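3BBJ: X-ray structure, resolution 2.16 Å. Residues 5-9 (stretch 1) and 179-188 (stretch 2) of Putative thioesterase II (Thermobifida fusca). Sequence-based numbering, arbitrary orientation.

Stretch 1, residues 5-9: MTRFD
Stretch 2, residues 179-188: DLSARDGGSA

The start of a helix docks here against a tight turn from far along the same chain, through one backbone hydrogen bond, a water bridge and a small apolar contact, an example of how a helix N-terminus can use a free backbone amide to fasten a distant loop.

The first turn of a helix has amides with no carbonyl partner in the preceding turn, and here two of those amides find acceptors, one within the stretch and one across the contact. Thr6, at the N-cap position with phi/psi of -100/156°, holds its side chain in the p rotamer (chi1 64°), so that its OG1 accepts a weak capping bond from Asp9 N at 3.3 Å. Arg7, Phe8 and Asp9 follow with helical angles near -55/-44°. The amide of Arg7 is satisfied from outside the helix: Arg7 N donates to Asp184 O at 2.8 Å, with a nearly straight angle of 169°. The same carbonyl also receives a CA-H...O contact, Thr6 CA lying 3.5 Å from Asp184 O.

The carbonyl is presented by a type I turn from Ala182 to Gly185. The chain leaves a strand at Asp179 and Leu180, passes through extended Ser181 (phi -70°, psi 148°), then turns through Arg183 (phi -48°, psi -42°) and Asp184 (phi -88°, psi -2°). The turn is closed by Gly185 N to Ala182 O at 3.0 Å and braced by Gly186 N to Ser181 O at 3.1 Å; Ser181 OG, in the p rotamer, accepts from Asp184 N at 3.1 Å. In register, the CA atoms of Thr6 and Gly185 are 4.5 Å apart, and those of Arg7 and Asp184 5.1 Å.

Glycine suits 185 first because of its own backbone: at 127/17° a CB would jam against the preceding carbonyl oxygen. The close register adds to this, since that CB of Gly185 would also sit a tight 3.0 Å from Thr6 CA. The methyl Thr6 CG2 packs 3.4 Å from Gly185 O. Gly186 follows at 85/-174°, where positive phi again favours glycine.

Arg7 and Asp184 show that opposite charges need not form a salt bridge. Both CB atoms point toward the opposing stretch, but the extended Arg7 side chain (chi1 to chi3 all t, chi4 103°) leads its end away. Its aliphatic part passes Asp184, whose chi1 is m, with Arg7 CD 3.3 Å from Asp184 OD2, while Arg7 NE stays 4.5 Å from Asp184 OD2. A water completes the link, accepting from Arg7 NH1 at 2.8 Å and donating to Asp184 OD1 at 2.6 Å.

Deeper in, buried Phe8 (chi1 t, chi2 81°) and Leu180 (chi1 m, chi2 t) both direct their CB atoms toward the other stretch, and Phe8 CB meets Leu180 CD1 at 3.6 Å. These apolar side chains suit a site shielded from solvent, whereas the partly exposed Arg7 and Asp184 can engage water. Altogether 318 Å² is buried, summed over both sides, with Asp184 and Thr6 contributing most.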

HETATM    1  N   MSE A   5     -24.700 -15.378  16.483  1.00 64.91           N
HETATM    2  CA  MSE A   5     -24.026 -14.120  16.065  1.00 63.80           C
HETATM    3  C   MSE A   5     -22.875 -13.751  17.028  1.00 61.65           C
HETATM    4  O   MSE A   5     -22.941 -14.055  18.213  1.00 60.76           O
HETATM    5  CB  MSE A   5     -25.057 -12.980  16.012  1.00 63.04           C
ATOM      6  N   THR A   6     -21.810 -13.152  16.480  1.00 58.27           N
ATOM      7  CA  THR A   6     -20.753 -12.519  17.259  1.00 55.68           C
ATOM      8  C   THR A   6     -21.060 -11.027  17.214  1.00 54.28           C
ATOM      9  O   THR A   6     -21.748 -10.549  16.282  1.00 53.97           O
ATOM     10  CB  THR A   6     -19.352 -12.722  16.635  1.00 56.47           C
ATOM     11  OG1 THR A   6     -19.288 -12.082  15.349  1.00 59.45           O
ATOM     12  CG2 THR A   6     -19.014 -14.202  16.488  1.00 55.80           C
ATOM     13  N   ARG A   7     -20.566 -10.288  18.205  1.00 51.10           N
ATOM     14  CA  ARG A   7     -20.753  -8.819  18.244  1.00 51.29           C
ATOM     15  C   ARG A   7     -20.358  -8.126  16.918  1.00 50.22           C
ATOM     16  O   ARG A   7     -21.022  -7.212  16.461  1.00 49.46           O
ATOM     17  CB  ARG A   7     -19.921  -8.198  19.368  1.00 50.55           C
ATOM     18  CG  ARG A   7     -20.295  -6.769  19.661  1.00 50.86           C
ATOM     19  CD  ARG A   7     -19.225  -6.040  20.409  1.00 51.72           C
ATOM     20  NE  ARG A   7     -19.672  -4.671  20.673  1.00 54.67           N
ATOM     21  CZ  ARG A   7     -20.131  -4.224  21.844  1.00 52.25           C
ATOM     22  NH1 ARG A   7     -20.162  -4.996  22.928  1.00 50.88           N
ATOM     23  NH2 ARG A   7     -20.525  -2.966  21.937  1.00 49.75           N
ATOM     24  N   PHE A   8     -19.263  -8.579  16.329  1.00 50.80           N
ATOM     25  CA  PHE A   8     -18.766  -8.080  15.043  1.00 50.82           C
ATOM     26  C   PHE A   8     -19.780  -8.208  13.917  1.00 52.98           C
ATOM     27  O   PHE A   8     -19.948  -7.278  13.125  1.00 53.26           O
ATOM     28  CB  PHE A   8     -17.514  -8.868  14.677  1.00 48.86           C
ATOM     29  CG  PHE A   8     -16.877  -8.464  13.367  1.00 48.24           C
ATOM     30  CD1 PHE A   8     -16.045  -7.361  13.304  1.00 44.50           C
ATOM     31  CD2 PHE A   8     -17.053  -9.241  12.217  1.00 48.81           C
ATOM     32  CE1 PHE A   8     -15.416  -7.010  12.100  1.00 47.50           C
ATOM     33  CE2 PHE A   8     -16.432  -8.890  11.011  1.00 46.77           C
ATOM     34  CZ  PHE A   8     -15.614  -7.776  10.965  1.00 41.87           C
ATOM     35  N   ASP A   9     -20.427  -9.371  13.821  1.00 55.17           N
ATOM     36  CA  ASP A   9     -21.456  -9.592  12.781  1.00 56.90           C
ATOM     37  C   ASP A   9     -22.550  -8.515  12.861  1.00 57.20           C
ATOM     38  O   ASP A   9     -22.953  -7.941  11.855  1.00 57.77           O
ATOM     39  CB  ASP A   9     -22.101 -10.975  12.917  1.00 58.06           C
ATOM     40  CG  ASP A   9     -21.186 -12.110  12.463  1.00 63.63           C
ATOM     41  OD1 ASP A   9     -20.239 -11.839  11.688  1.00 63.11           O
ATOM     42  OD2 ASP A   9     -21.434 -13.282  12.872  1.00 67.81           O
ATOM     43  N   ASP A 179      -7.548 -12.497  16.952  1.00 47.41           N
ATOM     44  CA  ASP A 179      -8.887 -12.934  16.552  1.00 47.22           C
ATOM     45  C   ASP A 179      -9.889 -12.040  17.264  1.00 45.76           C
ATOM     46  O   ASP A 179      -9.512 -11.278  18.162  1.00 46.99           O
ATOM     47  CB  ASP A 179      -9.105 -14.401  16.969  1.00 48.69           C
ATOM     48  CG  ASP A 179     -10.148 -15.130  16.098  1.00 49.52           C
ATOM     49  OD1 ASP A 179     -10.950 -14.473  15.386  1.00 46.75           O
ATOM     50  OD2 ASP A 179     -10.144 -16.385  16.130  1.00 57.92           O
ATOM     51  N   LEU A 180     -11.147 -12.112  16.858  1.00 46.28           N
ATOM     52  CA  LEU A 180     -12.238 -11.482  17.603  1.00 46.95           C
ATOM     53  C   LEU A 180     -12.277 -12.063  19.027  1.00 46.63           C
ATOM     54  O   LEU A 180     -11.917 -13.214  19.247  1.00 44.89           O
ATOM     55  CB  LEU A 180     -13.582 -11.732  16.907  1.00 47.75           C
ATOM     56  CG  LEU A 180     -13.764 -11.104  15.514  1.00 47.27           C
ATOM     57  CD1 LEU A 180     -15.068 -11.564  14.875  1.00 42.44           C
ATOM     58  CD2 LEU A 180     -13.720  -9.589  15.636  1.00 41.88           C
ATOM     59  N   SER A 181     -12.709 -11.261  19.994  1.00 46.97           N
ATOM     60  CA  SER A 181     -12.665 -11.683  21.387  1.00 47.13           C
ATOM     61  C   SER A 181     -13.676 -12.809  21.736  1.00 48.66           C
ATOM     62  O   SER A 181     -14.783 -12.912  21.169  1.00 47.54           O
ATOM     63  CB  SER A 181     -12.883 -10.470  22.309  1.00 47.44           C
ATOM     64  OG  SER A 181     -14.242 -10.015  22.285  1.00 46.64           O
ATOM     65  N   ALA A 182     -13.260 -13.640  22.688  1.00 48.13           N
ATOM     66  CA  ALA A 182     -14.100 -14.675  23.270  1.00 47.52           C
ATOM     67  C   ALA A 182     -15.334 -13.995  23.849  1.00 49.01           C
ATOM     68  O   ALA A 182     -16.457 -14.417  23.593  1.00 49.93           O
ATOM     69  CB  ALA A 182     -13.325 -15.433  24.350  1.00 44.81           C
ATOM     70  N   ARG A 183     -15.101 -12.906  24.587  1.00 49.43           N
ATOM     71  CA  ARG A 183     -16.148 -12.084  25.194  1.00 48.08           C
ATOM     72  C   ARG A 183     -17.300 -11.702  24.254  1.00 47.36           C
ATOM     73  O   ARG A 183     -18.460 -11.699  24.650  1.00 47.33           O
ATOM     74  CB  ARG A 183     -15.495 -10.798  25.701  1.00 49.66           C
ATOM     75  CG  ARG A 183     -16.430  -9.855  26.415  1.00 50.55           C
ATOM     76  CD  ARG A 183     -15.775  -8.531  26.702  1.00 46.27           C
ATOM     77  NE  ARG A 183     -16.721  -7.631  27.344  1.00 48.03           N
ATOM     78  CZ  ARG A 183     -16.388  -6.596  28.104  1.00 50.95           C
ATOM     79  NH1 ARG A 183     -15.111  -6.304  28.324  1.00 57.87           N
ATOM     80  NH2 ARG A 183     -17.335  -5.846  28.641  1.00 48.75           N
ATOM     81  N   ASP A 184     -16.964 -11.335  23.025  1.00 48.09           N
ATOM     82  CA  ASP A 184     -17.950 -10.866  22.046  1.00 47.87           C
ATOM     83  C   ASP A 184     -18.579 -11.982  21.231  1.00 48.58           C
ATOM     84  O   ASP A 184     -19.438 -11.713  20.362  1.00 47.25           O
ATOM     85  CB  ASP A 184     -17.304  -9.905  21.065  1.00 47.87           C
ATOM     86  CG  ASP A 184     -16.947  -8.599  21.682  1.00 46.68           C
ATOM     87  OD1 ASP A 184     -17.196  -8.433  22.891  1.00 52.84           O
ATOM     88  OD2 ASP A 184     -16.410  -7.734  20.942  1.00 50.95           O
ATOM     89  N   GLY A 185     -18.142 -13.220  21.475  1.00 48.88           N
ATOM     90  CA  GLY A 185     -18.731 -14.367  20.782  1.00 49.89           C
ATOM     91  C   GLY A 185     -17.808 -15.333  20.054  1.00 50.85           C
ATOM     92  O   GLY A 185     -18.285 -16.119  19.248  1.00 51.06           O
ATOM     93  N   GLY A 186     -16.508 -15.299  20.352  1.00 51.89           N
ATOM     94  CA  GLY A 186     -15.557 -16.263  19.802  1.00 51.28           C
ATOM     95  C   GLY A 186     -15.017 -15.872  18.431  1.00 52.14           C
ATOM     96  O   GLY A 186     -15.314 -14.788  17.896  1.00 51.58           O
ATOM     97  N   SER A 187     -14.240 -16.788  17.854  1.00 51.52           N
ATOM     98  CA  SER A 187     -13.607 -16.599  16.547  1.00 50.89           C
ATOM     99  C   SER A 187     -14.560 -16.138  15.452  1.00 50.80           C
ATOM    100  O   SER A 187     -15.716 -16.524  15.409  1.00 48.97           O
ATOM    101  CB  SER A 187     -12.951 -17.902  16.073  1.00 50.06           C
ATOM    102  OG  SER A 187     -12.192 -17.684  14.898  1.00 54.23           O
ATOM    103  N   ALA A 188     -14.036 -15.317  14.550  1.00 53.65           N
ATOM    104  CA  ALA A 188     -14.775 -14.827  13.391  1.00 54.54           C
ATOM    105  C   ALA A 188     -15.454 -15.962  12.616  1.00 55.99           C
ATOM    106  O   ALA A 188     -14.815 -16.974  12.276  1.00 56.38           O
ATOM    107  CB  ALA A 188     -13.811 -14.079  12.445  1.00 54.73           C
TER
HETATM  108  O   HOH W   1     -19.565  -7.638  23.731  1.00 54.34           O